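Local coordinates for protein short-chain-enoyl-CoA hydratase (Clostridium acetobutylicum, PDB 5Z7R) that catalyses the reversible hydration of crotonyl-CoA, and also accepts hexenoyl-CoA but no longer analogues, as part of butanoate metabolism, at residues F82-R91 with P141-L149; R91-V100 with V207-R216. All coordinates share one frame; numbering follows the deposited sequence.

Overall arrangement
Followed from the N terminus, the chain builds strands 6-11, 14-19 and 51-56 before it enters helix 76-95, the element that both contacts use. Contact 1 closes the first loop: after strand 100-104 and helix 111-117, the turn at 141-144 and the start of helix 145-153 come back against the middle of helix 76-95. Contact 2 closes a longer loop, bringing helix 204-217 to the end of the same helix and the turn that leads into strand 100-104. The two loops cross rather than nest. Their centres lie about 17 Å apart, yet they share Arg91 and are joined by the salt bridge from Arg148 to Glu94.

Contact 1 (F82-R91 with P141-L149); sequences FGILGNKVFR and PGFGGTQRL
Phe143 pushes its side chain between Phe82 and Phe90 of helix 76-95, and its atoms divide among Phe90, Gly86 and Phe82. Phe143 CB starts beside the Phe90 ring, 3.5 Å from Phe90 CE2. The first torsion sets CG anti to the carbonyl carbon (chi1 -57°), with the CD2 edge toward the face of Phe90, an offset edge-to-face pair with planes at 74°. On the other flank Phe143 CD1 lies 3.7 Å from Gly86 CA. At the tip, Phe143 CZ comes to 3.7 Å from Phe82 CE2, while Phe143 CE1 sits over one face of that ring, toward its rim. This aromatic cluster belongs to the crotonase fold close to the active site: Phe143 N and Gly145 N both hydrogen-bond OE2 of Glu114, probably the catalytic nucleophile, as in related hydratases. Farther along, Asn87 ND2 bonds Gly83 O at 3.1 Å within its own helix, and also reaches Glu229 of the second subunit. A bridging water donates to Asn87 OD1 (2.6 Å) and to Asn87 O, and accepts from Arg148 NH1 at 2.8 Å. Arg148 is anchored chiefly by its salt bridge to Glu94.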
ATOM      1  N   PHE A  82      10.834  21.844  11.046  1.00 35.42           N
ATOM      2  CA  PHE A  82      12.216  21.548  10.679  1.00 36.46           C
ATOM      3  C   PHE A  82      12.292  20.196   9.929  1.00 33.09           C
ATOM      4  O   PHE A  82      12.733  20.137   8.757  1.00 30.65           O
ATOM      5  CB  PHE A  82      13.056  21.503  11.941  1.00 40.31           C
ATOM      6  CG  PHE A  82      14.533  21.558  11.700  1.00 43.33           C
ATOM      7  CD1 PHE A  82      15.093  22.590  10.961  1.00 46.69           C
ATOM      8  CD2 PHE A  82      15.375  20.600  12.251  1.00 45.00           C
ATOM      9  CE1 PHE A  82      16.469  22.656  10.755  1.00 47.60           C
ATOM     10  CE2 PHE A  82      16.747  20.658  12.039  1.00 48.17           C
ATOM     11  CZ  PHE A  82      17.296  21.694  11.297  1.00 45.20           C
ATOM     12  N   GLY A  83      11.797  19.141  10.582  1.00 28.29           N
ATOM     13  CA  GLY A  83      11.752  17.800   9.986  1.00 25.52           C
ATOM     14  C   GLY A  83      11.202  17.788   8.591  1.00 25.46           C
ATOM     15  O   GLY A  83      11.808  17.219   7.681  1.00 26.07           O
ATOM     16  N   ILE A  84      10.057  18.431   8.395  1.00 25.80           N
ATOM     17  CA  ILE A  84       9.410  18.469   7.083  1.00 27.27           C
ATOM     18  C   ILE A  84      10.293  19.178   6.056  1.00 28.32           C
ATOM     19  O   ILE A  84      10.372  18.779   4.897  1.00 28.42           O
ATOM     20  CB  ILE A  84       7.991  19.146   7.164  1.00 27.80           C
ATOM     21  CG1 ILE A  84       7.001  18.203   7.852  1.00 28.08           C
ATOM     22  CG2 ILE A  84       7.445  19.530   5.789  1.00 26.55           C
ATOM     23  CD1 ILE A  84       5.658  18.816   8.205  1.00 28.90           C
ATOM     24  N   LEU A  85      10.946  20.257   6.463  1.00 34.63           N
ATOM     25  CA  LEU A  85      11.707  21.062   5.492  1.00 35.06           C
ATOM     26  C   LEU A  85      12.971  20.335   5.038  1.00 31.20           C
ATOM     27  O   LEU A  85      13.260  20.291   3.854  1.00 28.14           O
ATOM     28  CB  LEU A  85      12.023  22.443   6.059  1.00 38.02           C
ATOM     29  CG  LEU A  85      10.766  23.307   6.303  1.00 42.33           C
ATOM     30  CD1 LEU A  85      11.149  24.733   6.708  1.00 40.82           C
ATOM     31  CD2 LEU A  85       9.801  23.299   5.107  1.00 40.34           C
ATOM     32  N   GLY A  86      13.688  19.742   5.987  1.00 30.43           N
ATOM     33  CA  GLY A  86      14.830  18.895   5.651  1.00 31.73           C
ATOM     34  C   GLY A  86      14.414  17.809   4.678  1.00 31.67           C
ATOM     35  O   GLY A  86      14.884  17.761   3.526  1.00 29.97           O
ATOM     36  N   ASN A  87      13.488  16.958   5.142  1.00 31.14           N
ATOM     37  CA  ASN A  87      12.910  15.888   4.307  1.00 27.84           C
ATOM     38  C   ASN A  87      12.438  16.343   2.930  1.00 26.96           C
ATOM     39  O   ASN A  87      12.583  15.626   1.918  1.00 23.02           O
ATOM     40  CB  ASN A  87      11.754  15.230   5.046  1.00 26.54           C
ATOM     41  CG  ASN A  87      12.206  14.080   5.879  1.00 23.79           C
ATOM     42  OD1 ASN A  87      12.710  13.101   5.344  1.00 23.28           O
ATOM     43  ND2 ASN A  87      12.042  14.178   7.185  1.00 24.78           N
ATOM     44  N   LYS A  88      11.867  17.535   2.887  1.00 26.14           N
ATOM     45  CA  LYS A  88      11.442  18.050   1.609  1.00 29.83           C
ATOM     46  C   LYS A  88      12.663  18.271   0.692  1.00 29.52           C
ATOM     47  O   LYS A  88      12.606  17.997  -0.497  1.00 27.59           O
ATOM     48  CB  LYS A  88      10.636  19.337   1.781  1.00 32.76           C
ATOM     49  CG  LYS A  88      10.009  19.803   0.483  1.00 39.89           C
ATOM     50  CD  LYS A  88       8.767  20.679   0.697  1.00 47.66           C
ATOM     51  CE  LYS A  88       9.098  22.017   1.340  1.00 54.23           C
ATOM     52  NZ  LYS A  88      10.273  22.690   0.699  1.00 58.36           N
ATOM     53  N   VAL A  89      13.760  18.765   1.255  1.00 28.37           N
ATOM     54  CA  VAL A  89      14.967  18.968   0.471  1.00 30.49           C
ATOM     55  C   VAL A  89      15.545  17.613   0.026  1.00 26.81           C
ATOM     56  O   VAL A  89      15.816  17.388  -1.130  1.00 26.06           O
ATOM     57  CB  VAL A  89      16.053  19.744   1.254  1.00 30.58           C
ATOM     58  CG1 VAL A  89      17.329  19.754   0.446  1.00 32.16           C
ATOM     59  CG2 VAL A  89      15.607  21.172   1.547  1.00 32.94           C
ATOM     60  N   PHE A  90      15.723  16.716   0.971  1.00 27.63           N
ATOM     61  CA  PHE A  90      16.234  15.361   0.661  1.00 26.93           C
ATOM     62  C   PHE A  90      15.367  14.529  -0.292  1.00 26.15           C
ATOM     63  O   PHE A  90      15.883  13.805  -1.128  1.00 28.07           O
ATOM     64  CB  PHE A  90      16.414  14.632   1.967  1.00 26.30           C
ATOM     65  CG  PHE A  90      17.553  15.148   2.773  1.00 26.42           C
ATOM     66  CD1 PHE A  90      18.179  16.358   2.438  1.00 27.47           C
ATOM     67  CD2 PHE A  90      18.029  14.422   3.850  1.00 26.80           C
ATOM     68  CE1 PHE A  90      19.221  16.838   3.191  1.00 26.73           C
ATOM     69  CE2 PHE A  90      19.083  14.900   4.604  1.00 29.06           C
ATOM     70  CZ  PHE A  90      19.673  16.112   4.282  1.00 28.16           C
ATOM     71  N   ARG A  91      14.048  14.657  -0.179  1.00 27.69           N
ATOM     72  CA  ARG A  91      13.127  13.963  -1.074  1.00 27.69           C
ATOM     73  C   ARG A  91      13.249  14.481  -2.482  1.00 29.34           C
ATOM     74  O   ARG A  91      13.075  13.715  -3.445  1.00 31.40           O
ATOM     75  CB  ARG A  91      11.683  14.137  -0.601  1.00 28.43           C
ATOM     76  CG  ARG A  91      10.664  13.466  -1.481  1.00 26.93           C
ATOM     77  CD  ARG A  91      10.932  11.961  -1.510  1.00 27.00           C
ATOM     78  NE  ARG A  91       9.765  11.247  -2.000  1.00 25.56           N
ATOM     79  CZ  ARG A  91       9.789  10.154  -2.764  1.00 25.47           C
ATOM     80  NH1 ARG A  91       8.631   9.618  -3.160  1.00 25.45           N
ATOM     81  NH2 ARG A  91      10.927   9.578  -3.117  1.00 23.42           N
ATOM     82  N   PRO A 141      15.794  10.363  14.308  1.00 27.70           N
ATOM     83  CA  PRO A 141      16.190  10.925  13.045  1.00 28.52           C
ATOM     84  C   PRO A 141      15.092  11.859  12.522  1.00 27.37           C
ATOM     85  O   PRO A 141      13.927  11.578  12.711  1.00 31.00           O
ATOM     86  CB  PRO A 141      16.378   9.681  12.164  1.00 28.51           C
ATOM     87  CG  PRO A 141      16.850   8.625  13.151  1.00 27.33           C
ATOM     88  CD  PRO A 141      16.105   8.915  14.409  1.00 28.33           C
ATOM     89  N   GLY A 142      15.491  12.961  11.897  1.00 26.00           N
ATOM     90  CA  GLY A 142      14.596  14.038  11.461  1.00 24.70           C
ATOM     91  C   GLY A 142      14.600  14.312   9.974  1.00 24.86           C
ATOM     92  O   GLY A 142      13.744  15.027   9.490  1.00 26.10           O
ATOM     93  N   PHE A 143      15.522  13.736   9.216  1.00 26.14           N
ATOM     94  CA  PHE A 143      15.565  13.968   7.756  1.00 27.20           C
ATOM     95  C   PHE A 143      15.498  12.654   6.969  1.00 26.72           C
ATOM     96  O   PHE A 143      16.131  12.516   5.910  1.00 25.23           O
ATOM     97  CB  PHE A 143      16.848  14.718   7.330  1.00 30.60           C
ATOM     98  CG  PHE A 143      17.072  16.052   7.998  1.00 31.91           C
ATOM     99  CD1 PHE A 143      16.018  16.849   8.448  1.00 34.02           C
ATOM    100  CD2 PHE A 143      18.361  16.555   8.104  1.00 35.14           C
ATOM    101  CE1 PHE A 143      16.244  18.081   9.038  1.00 33.43           C
ATOM    102  CE2 PHE A 143      18.597  17.804   8.678  1.00 35.82           C
ATOM    103  CZ  PHE A 143      17.536  18.563   9.148  1.00 34.18           C
ATOM    104  N   GLY A 144      14.730  11.696   7.482  1.00 25.43           N
ATOM    105  CA  GLY A 144      14.388  10.501   6.738  1.00 25.61           C
ATOM    106  C   GLY A 144      15.011   9.259   7.330  1.00 26.76           C
ATOM    107  O   GLY A 144      14.670   8.160   6.948  1.00 28.89           O
ATOM    108  N   GLY A 145      15.879   9.419   8.305  1.00 26.68           N
ATOM    109  CA  GLY A 145      16.650   8.289   8.827  1.00 28.18           C
ATOM    110  C   GLY A 145      15.827   7.058   9.159  1.00 27.92           C
ATOM    111  O   GLY A 145      16.247   5.936   8.837  1.00 25.89           O
ATOM    112  N   THR A 146      14.663   7.269   9.793  1.00 26.19           N
ATOM    113  CA  THR A 146      13.814   6.196  10.318  1.00 22.99           C
ATOM    114  C   THR A 146      13.191   5.409   9.193  1.00 23.17           C
ATOM    115  O   THR A 146      12.664   4.334   9.411  1.00 25.24           O
ATOM    116  CB  THR A 146      12.664   6.730  11.212  1.00 22.97           C
ATOM    117  OG1 THR A 146      11.734   7.531  10.459  1.00 21.61           O
ATOM    118  CG2 THR A 146      13.204   7.539  12.380  1.00 23.72           C
ATOM    119  N   GLN A 147      13.234   5.956   7.987  1.00 21.91           N
ATOM    120  CA  GLN A 147      12.612   5.324   6.858  1.00 20.82           C
ATOM    121  C   GLN A 147      13.604   4.770   5.835  1.00 21.83           C
ATOM    122  O   GLN A 147      13.398   3.666   5.285  1.00 23.37           O
ATOM    123  CB  GLN A 147      11.709   6.328   6.144  1.00 20.24           C
ATOM    124  CG  GLN A 147      10.522   6.803   6.948  1.00 20.92           C
ATOM    125  CD  GLN A 147       9.865   5.689   7.749  1.00 21.35           C
ATOM    126  OE1 GLN A 147       9.476   4.654   7.194  1.00 20.26           O
ATOM    127  NE2 GLN A 147       9.744   5.898   9.067  1.00 20.97           N
ATOM    128  N   ARG A 148      14.644   5.544   5.538  1.00 19.85           N
ATOM    129  CA  ARG A 148      15.538   5.188   4.486  1.00 20.50           C
ATOM    130  C   ARG A 148      16.511   4.052   4.958  1.00 21.10           C
ATOM    131  O   ARG A 148      16.808   3.135   4.212  1.00 20.75           O
ATOM    132  CB  ARG A 148      16.251   6.430   3.930  1.00 18.79           C
ATOM    133  CG  ARG A 148      15.360   7.289   3.004  1.00 18.50           C
ATOM    134  CD  ARG A 148      16.117   8.283   2.129  1.00 18.28           C
ATOM    135  NE  ARG A 148      15.217   9.032   1.260  1.00 18.56           N
ATOM    136  CZ  ARG A 148      14.657  10.213   1.589  1.00 18.16           C
ATOM    137  NH1 ARG A 148      14.925  10.783   2.741  1.00 19.03           N
ATOM    138  NH2 ARG A 148      13.805  10.816   0.783  1.00 16.71           N
ATOM    139  N   LEU A 149      16.977   4.092   6.190  1.00 20.45           N
ATOM    140  CA  LEU A 149      17.993   3.139   6.588  1.00 21.39           C
ATOM    141  C   LEU A 149      17.422   1.698   6.489  1.00 21.61           C
ATOM    142  O   LEU A 149      17.980   0.848   5.816  1.00 19.84           O
ATOM    143  CB  LEU A 149      18.447   3.447   8.008  1.00 21.28           C
ATOM    144  CG  LEU A 149      19.665   2.683   8.510  1.00 21.79           C
ATOM    145  CD1 LEU A 149      20.859   2.908   7.612  1.00 22.23           C
ATOM    146  CD2 LEU A 149      20.004   3.120   9.909  1.00 21.67           C
TER
HETATM  147  O   HOH W   1      13.309  13.022   2.849  1.00 20.31           O

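Contact 2 (R91-V100 with V207-R216); sequences RRLELLEKPV and VKLSKQAINR
Lys211 runs out from helix 204-217, extended beyond CG, into the turn that ends helix 76-95, and its NZ donates to Leu96 O at 2.7 Å in the carbonyl plane. A weak second bond from Lys211 NZ goes to Lys98 O at 3.3 Å. NZ also forms a salt bridge with Asp120 OD2, which accepts from Val100 N as well, so the lysine ties the turn to the residue before strand 121-125. One helical turn on, Asn215 ND2 makes a weak bond to Glu94 O (3.3 Å), and a water accepts from Asn215 ND2 and donates to Leu95 O. Around these polar links Lys208 crosses Glu97 at about a right angle, Lys208 CE being 3.7 Å from Glu97 CB. Pro99 CG presses tightly on Val207 CG1 at 3.4 Å. Leu95 places one methyl on each of two guanidinium groups: CD1 over the centre of Arg91, CD2 over a face of Arg216, offset toward its rim. The like-charged Arg91 NH1 and Arg216 NH1 are 3.5 Å apart. Farther out, Arg91 is held by Glu94 and by Asp223 of the second subunit, and Asn215 OD1 by Lys159 of the third. Helix 204-217 thus packs against the closing turn of a beta-alpha-beta crossover of the crotonase fold, from strand 51-56 through helix 76-95 to strand 100-104.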
ATOM      1  N   ARG A  91      14.048  14.657  -0.179  1.00 27.69           N
ATOM      2  CA  ARG A  91      13.127  13.963  -1.074  1.00 27.69           C
ATOM      3  C   ARG A  91      13.249  14.481  -2.482  1.00 29.34           C
ATOM      4  O   ARG A  91      13.075  13.715  -3.445  1.00 31.40           O
ATOM      5  CB  ARG A  91      11.683  14.137  -0.601  1.00 28.43           C
ATOM      6  CG  ARG A  91      10.664  13.466  -1.481  1.00 26.93           C
ATOM      7  CD  ARG A  91      10.932  11.961  -1.510  1.00 27.00           C
ATOM      8  NE  ARG A  91       9.765  11.247  -2.000  1.00 25.56           N
ATOM      9  CZ  ARG A  91       9.789  10.154  -2.764  1.00 25.47           C
ATOM     10  NH1 ARG A  91       8.631   9.618  -3.160  1.00 25.45           N
ATOM     11  NH2 ARG A  91      10.927   9.578  -3.117  1.00 23.42           N
ATOM     12  N   ARG A  92      13.552  15.775  -2.621  1.00 30.38           N
ATOM     13  CA  ARG A  92      13.689  16.376  -3.950  1.00 30.54           C
ATOM     14  C   ARG A  92      14.931  15.828  -4.647  1.00 28.37           C
ATOM     15  O   ARG A  92      14.921  15.582  -5.868  1.00 29.34           O
ATOM     16  CB  ARG A  92      13.796  17.894  -3.845  1.00 33.29           C
ATOM     17  CG  ARG A  92      13.733  18.623  -5.193  1.00 34.80           C
ATOM     18  CD  ARG A  92      13.766  20.117  -4.937  1.00 35.50           C
ATOM     19  NE  ARG A  92      13.695  20.954  -6.139  1.00 38.06           N
ATOM     20  CZ  ARG A  92      13.667  22.283  -6.085  1.00 35.07           C
ATOM     21  NH1 ARG A  92      13.716  22.891  -4.906  1.00 32.42           N
ATOM     22  NH2 ARG A  92      13.621  22.997  -7.193  1.00 36.41           N
ATOM     23  N   LEU A  93      15.981  15.643  -3.855  1.00 25.06           N
ATOM     24  CA  LEU A  93      17.202  15.018  -4.315  1.00 26.75           C
ATOM     25  C   LEU A  93      16.957  13.556  -4.754  1.00 27.57           C
ATOM     26  O   LEU A  93      17.427  13.120  -5.836  1.00 29.66           O
ATOM     27  CB  LEU A  93      18.251  15.063  -3.207  1.00 27.04           C
ATOM     28  CG  LEU A  93      19.658  14.636  -3.612  1.00 27.13           C
ATOM     29  CD1 LEU A  93      20.308  15.677  -4.519  1.00 27.51           C
ATOM     30  CD2 LEU A  93      20.538  14.450  -2.397  1.00 27.36           C
ATOM     31  N   GLU A  94      16.192  12.824  -3.939  1.00 25.65           N
ATOM     32  CA  GLU A  94      15.901  11.402  -4.215  1.00 24.21           C
ATOM     33  C   GLU A  94      15.163  11.268  -5.515  1.00 24.35           C
ATOM     34  O   GLU A  94      15.453  10.363  -6.303  1.00 24.64           O
ATOM     35  CB  GLU A  94      15.086  10.822  -3.058  1.00 23.89           C
ATOM     36  CG  GLU A  94      14.709   9.363  -3.146  1.00 22.65           C
ATOM     37  CD  GLU A  94      14.182   8.918  -1.840  1.00 22.23           C
ATOM     38  OE1 GLU A  94      14.911   8.194  -1.159  1.00 23.04           O
ATOM     39  OE2 GLU A  94      13.085   9.388  -1.425  1.00 22.58           O
ATOM     40  N   LEU A  95      14.249  12.205  -5.790  1.00 27.32           N
ATOM     41  CA  LEU A  95      13.395  12.110  -6.990  1.00 28.15           C
ATOM     42  C   LEU A  95      13.999  12.779  -8.199  1.00 30.79           C
ATOM     43  O   LEU A  95      13.517  12.577  -9.336  1.00 29.63           O
ATOM     44  CB  LEU A  95      12.016  12.748  -6.710  1.00 30.93           C
ATOM     45  CG  LEU A  95      11.141  11.943  -5.754  1.00 31.55           C
ATOM     46  CD1 LEU A  95       9.947  12.745  -5.251  1.00 32.40           C
ATOM     47  CD2 LEU A  95      10.681  10.655  -6.458  1.00 33.18           C
ATOM     48  N   LEU A  96      15.013  13.619  -7.964  1.00 31.59           N
ATOM     49  CA  LEU A  96      15.687  14.343  -9.048  1.00 32.65           C
ATOM     50  C   LEU A  96      15.867  13.462 -10.263  1.00 30.27           C
ATOM     51  O   LEU A  96      16.435  12.377 -10.177  1.00 28.89           O
ATOM     52  CB  LEU A  96      17.064  14.826  -8.558  1.00 35.06           C
ATOM     53  CG  LEU A  96      18.004  15.452  -9.590  1.00 36.49           C
ATOM     54  CD1 LEU A  96      17.274  16.541 -10.358  1.00 40.08           C
ATOM     55  CD2 LEU A  96      19.240  16.009  -8.899  1.00 35.73           C
ATOM     56  N   GLU A  97      15.435  13.938 -11.411  1.00 30.93           N
ATOM     57  CA  GLU A  97      15.462  13.122 -12.609  1.00 32.92           C
ATOM     58  C   GLU A  97      16.835  12.903 -13.277  1.00 30.59           C
ATOM     59  O   GLU A  97      16.910  12.348 -14.336  1.00 32.50           O
ATOM     60  CB  GLU A  97      14.440  13.676 -13.607  1.00 39.94           C
ATOM     61  CG  GLU A  97      13.016  13.679 -13.038  1.00 44.60           C
ATOM     62  CD  GLU A  97      11.961  13.244 -14.048  1.00 48.01           C
ATOM     63  OE1 GLU A  97      11.297  12.177 -13.818  1.00 42.27           O
ATOM     64  OE2 GLU A  97      11.806  13.988 -15.059  1.00 47.47           O
ATOM     65  N   LYS A  98      17.921  13.290 -12.645  1.00 31.79           N
ATOM     66  CA  LYS A  98      19.232  12.740 -12.990  1.00 34.12           C
ATOM     67  C   LYS A  98      19.727  11.887 -11.817  1.00 31.69           C
ATOM     68  O   LYS A  98      19.453  12.201 -10.677  1.00 34.12           O
ATOM     69  CB  LYS A  98      20.288  13.822 -13.310  1.00 38.18           C
ATOM     70  CG  LYS A  98      19.827  15.276 -13.425  1.00 41.53           C
ATOM     71  CD  LYS A  98      19.082  15.597 -14.706  1.00 43.40           C
ATOM     72  CE  LYS A  98      18.791  17.094 -14.802  1.00 44.38           C
ATOM     73  NZ  LYS A  98      18.533  17.553 -16.200  1.00 45.93           N
ATOM     74  N   PRO A  99      20.497  10.834 -12.090  1.00 28.99           N
ATOM     75  CA  PRO A  99      21.077   9.993 -11.065  1.00 28.09           C
ATOM     76  C   PRO A  99      22.038  10.738 -10.188  1.00 31.20           C
ATOM     77  O   PRO A  99      22.802  11.556 -10.694  1.00 32.73           O
ATOM     78  CB  PRO A  99      21.850   8.989 -11.868  1.00 28.23           C
ATOM     79  CG  PRO A  99      21.039   8.863 -13.123  1.00 29.37           C
ATOM     80  CD  PRO A  99      20.709  10.267 -13.426  1.00 28.89           C
ATOM     81  N   VAL A 100      22.019  10.481  -8.881  1.00 30.12           N
ATOM     82  CA  VAL A 100      22.962  11.124  -8.027  1.00 30.15           C
ATOM     83  C   VAL A 100      23.713  10.142  -7.149  1.00 32.98           C
ATOM     84  O   VAL A 100      23.128   9.256  -6.537  1.00 28.92           O
ATOM     85  CB  VAL A 100      22.384  12.360  -7.280  1.00 30.43           C
ATOM     86  CG1 VAL A 100      20.915  12.562  -7.577  1.00 30.61           C
ATOM     87  CG2 VAL A 100      22.721  12.385  -5.812  1.00 30.55           C
ATOM     88  N   VAL A 207      17.617   6.322 -18.855  1.00 31.48           N
ATOM     89  CA  VAL A 207      18.089   6.407 -17.476  1.00 30.40           C
ATOM     90  C   VAL A 207      17.105   7.185 -16.627  1.00 32.62           C
ATOM     91  O   VAL A 207      16.870   6.832 -15.467  1.00 30.89           O
ATOM     92  CB  VAL A 207      19.438   7.137 -17.380  1.00 31.58           C
ATOM     93  CG1 VAL A 207      19.854   7.377 -15.947  1.00 31.26           C
ATOM     94  CG2 VAL A 207      20.528   6.352 -18.086  1.00 35.15           C
ATOM     95  N   LYS A 208      16.552   8.255 -17.204  1.00 32.33           N
ATOM     96  CA  LYS A 208      15.565   9.100 -16.514  1.00 36.15           C
ATOM     97  C   LYS A 208      14.311   8.305 -16.122  1.00 31.58           C
ATOM     98  O   LYS A 208      13.917   8.289 -14.945  1.00 25.90           O
ATOM     99  CB  LYS A 208      15.162  10.277 -17.425  1.00 42.19           C
ATOM    100  CG  LYS A 208      14.173  11.278 -16.837  1.00 46.30           C
ATOM    101  CD  LYS A 208      14.250  12.628 -17.554  1.00 52.84           C
ATOM    102  CE  LYS A 208      15.480  13.439 -17.111  1.00 56.22           C
ATOM    103  NZ  LYS A 208      15.463  14.884 -17.515  1.00 59.92           N
ATOM    104  N   LEU A 209      13.734   7.649 -17.134  1.00 26.92           N
ATOM    105  CA  LEU A 209      12.551   6.843 -16.988  1.00 27.47           C
ATOM    106  C   LEU A 209      12.790   5.628 -16.091  1.00 25.95           C
ATOM    107  O   LEU A 209      11.917   5.286 -15.281  1.00 23.98           O
ATOM    108  CB  LEU A 209      11.986   6.425 -18.355  1.00 29.44           C
ATOM    109  CG  LEU A 209      11.466   7.534 -19.290  1.00 31.45           C
ATOM    110  CD1 LEU A 209      11.076   6.978 -20.663  1.00 33.64           C
ATOM    111  CD2 LEU A 209      10.289   8.264 -18.700  1.00 32.22           C
ATOM    112  N   SER A 210      13.980   5.029 -16.176  1.00 24.25           N
ATOM    113  CA  SER A 210      14.379   4.004 -15.216  1.00 24.22           C
ATOM    114  C   SER A 210      14.410   4.510 -13.787  1.00 24.14           C
ATOM    115  O   SER A 210      13.981   3.803 -12.869  1.00 23.99           O
ATOM    116  CB  SER A 210      15.755   3.381 -15.551  1.00 25.20           C
ATOM    117  OG  SER A 210      15.748   2.742 -16.811  1.00 24.98           O
ATOM    118  N   LYS A 211      14.964   5.693 -13.557  1.00 24.68           N
ATOM    119  CA  LYS A 211      15.021   6.193 -12.188  1.00 23.74           C
ATOM    120  C   LYS A 211      13.597   6.318 -11.630  1.00 23.31           C
ATOM    121  O   LYS A 211      13.335   5.944 -10.518  1.00 23.45           O
ATOM    122  CB  LYS A 211      15.697   7.559 -12.088  1.00 23.72           C
ATOM    123  CG  LYS A 211      15.845   7.970 -10.636  1.00 23.38           C
ATOM    124  CD  LYS A 211      16.664   9.218 -10.446  1.00 24.27           C
ATOM    125  CE  LYS A 211      16.511   9.663  -9.005  1.00 23.56           C
ATOM    126  NZ  LYS A 211      17.604  10.512  -8.545  1.00 24.83           N
ATOM    127  N   GLN A 212      12.696   6.820 -12.449  1.00 23.82           N
ATOM    128  CA  GLN A 212      11.318   7.068 -12.057  1.00 25.94           C
ATOM    129  C   GLN A 212      10.590   5.727 -11.796  1.00 26.35           C
ATOM    130  O   GLN A 212       9.929   5.546 -10.765  1.00 30.05           O
ATOM    131  CB  GLN A 212      10.627   7.906 -13.152  1.00 24.62           C
ATOM    132  CG  GLN A 212       9.128   8.056 -13.049  1.00 24.36           C
ATOM    133  CD  GLN A 212       8.708   9.133 -12.072  1.00 24.81           C
ATOM    134  OE1 GLN A 212       7.708   9.807 -12.292  1.00 27.39           O
ATOM    135  NE2 GLN A 212       9.478   9.325 -11.019  1.00 24.35           N
ATOM    136  N   ALA A 213      10.725   4.783 -12.709  1.00 24.39           N
ATOM    137  CA  ALA A 213      10.092   3.510 -12.508  1.00 23.44           C
ATOM    138  C   ALA A 213      10.596   2.816 -11.234  1.00 22.73           C
ATOM    139  O   ALA A 213       9.822   2.197 -10.516  1.00 25.71           O
ATOM    140  CB  ALA A 213      10.268   2.643 -13.739  1.00 23.44           C
ATOM    141  N   ILE A 214      11.869   2.946 -10.914  1.00 22.27           N
ATOM    142  CA  ILE A 214      12.409   2.299  -9.722  1.00 22.14           C
ATOM    143  C   ILE A 214      11.897   2.990  -8.467  1.00 23.68           C
ATOM    144  O   ILE A 214      11.557   2.328  -7.488  1.00 26.57           O
ATOM    145  CB  ILE A 214      13.943   2.287  -9.720  1.00 21.11           C
ATOM    146  CG1 ILE A 214      14.445   1.427 -10.867  1.00 21.84           C
ATOM    147  CG2 ILE A 214      14.477   1.764  -8.395  1.00 21.72           C
ATOM    148  CD1 ILE A 214      15.931   1.586 -11.186  1.00 21.88           C
ATOM    149  N   ASN A 215      11.822   4.320  -8.491  1.00 22.06           N
ATOM    150  CA  ASN A 215      11.362   5.072  -7.336  1.00 22.71           C
ATOM    151  C   ASN A 215       9.895   4.849  -7.106  1.00 21.10           C
ATOM    152  O   ASN A 215       9.488   4.602  -5.978  1.00 20.07           O
ATOM    153  CB  ASN A 215      11.604   6.591  -7.484  1.00 25.97           C
ATOM    154  CG  ASN A 215      13.030   6.995  -7.111  1.00 29.07           C
ATOM    155  OD1 ASN A 215      13.669   6.373  -6.229  1.00 29.39           O
ATOM    156  ND2 ASN A 215      13.519   8.072  -7.732  1.00 28.37           N
ATOM    157  N   ARG A 216       9.106   4.921  -8.164  1.00 20.63           N
ATOM    158  CA  ARG A 216       7.647   4.936  -7.992  1.00 22.04           C
ATOM    159  C   ARG A 216       7.081   3.507  -7.870  1.00 23.68           C
ATOM    160  O   ARG A 216       6.274   3.217  -6.965  1.00 25.41           O
ATOM    161  CB  ARG A 216       6.952   5.719  -9.103  1.00 23.34           C
ATOM    162  CG  ARG A 216       7.696   6.978  -9.538  1.00 24.56           C
ATOM    163  CD  ARG A 216       7.077   8.329  -9.253  1.00 25.37           C
ATOM    164  NE  ARG A 216       7.079   8.822  -7.895  1.00 26.66           N
ATOM    165  CZ  ARG A 216       7.128  10.100  -7.508  1.00 23.15           C
ATOM    166  NH1 ARG A 216       7.018  10.369  -6.226  1.00 25.22           N
ATOM    167  NH2 ARG A 216       7.349  11.098  -8.331  1.00 22.78           N
TER
HETATM  168  O   HOH W   2      11.993   6.601  -4.172  1.00 18.82           O
HETATM  169  O   HOH W   3      12.235   9.628  -9.625  1.00 32.27           O
HETATM  170  O   HOH W   4      13.527  10.457 -13.006  1.00 38.62           O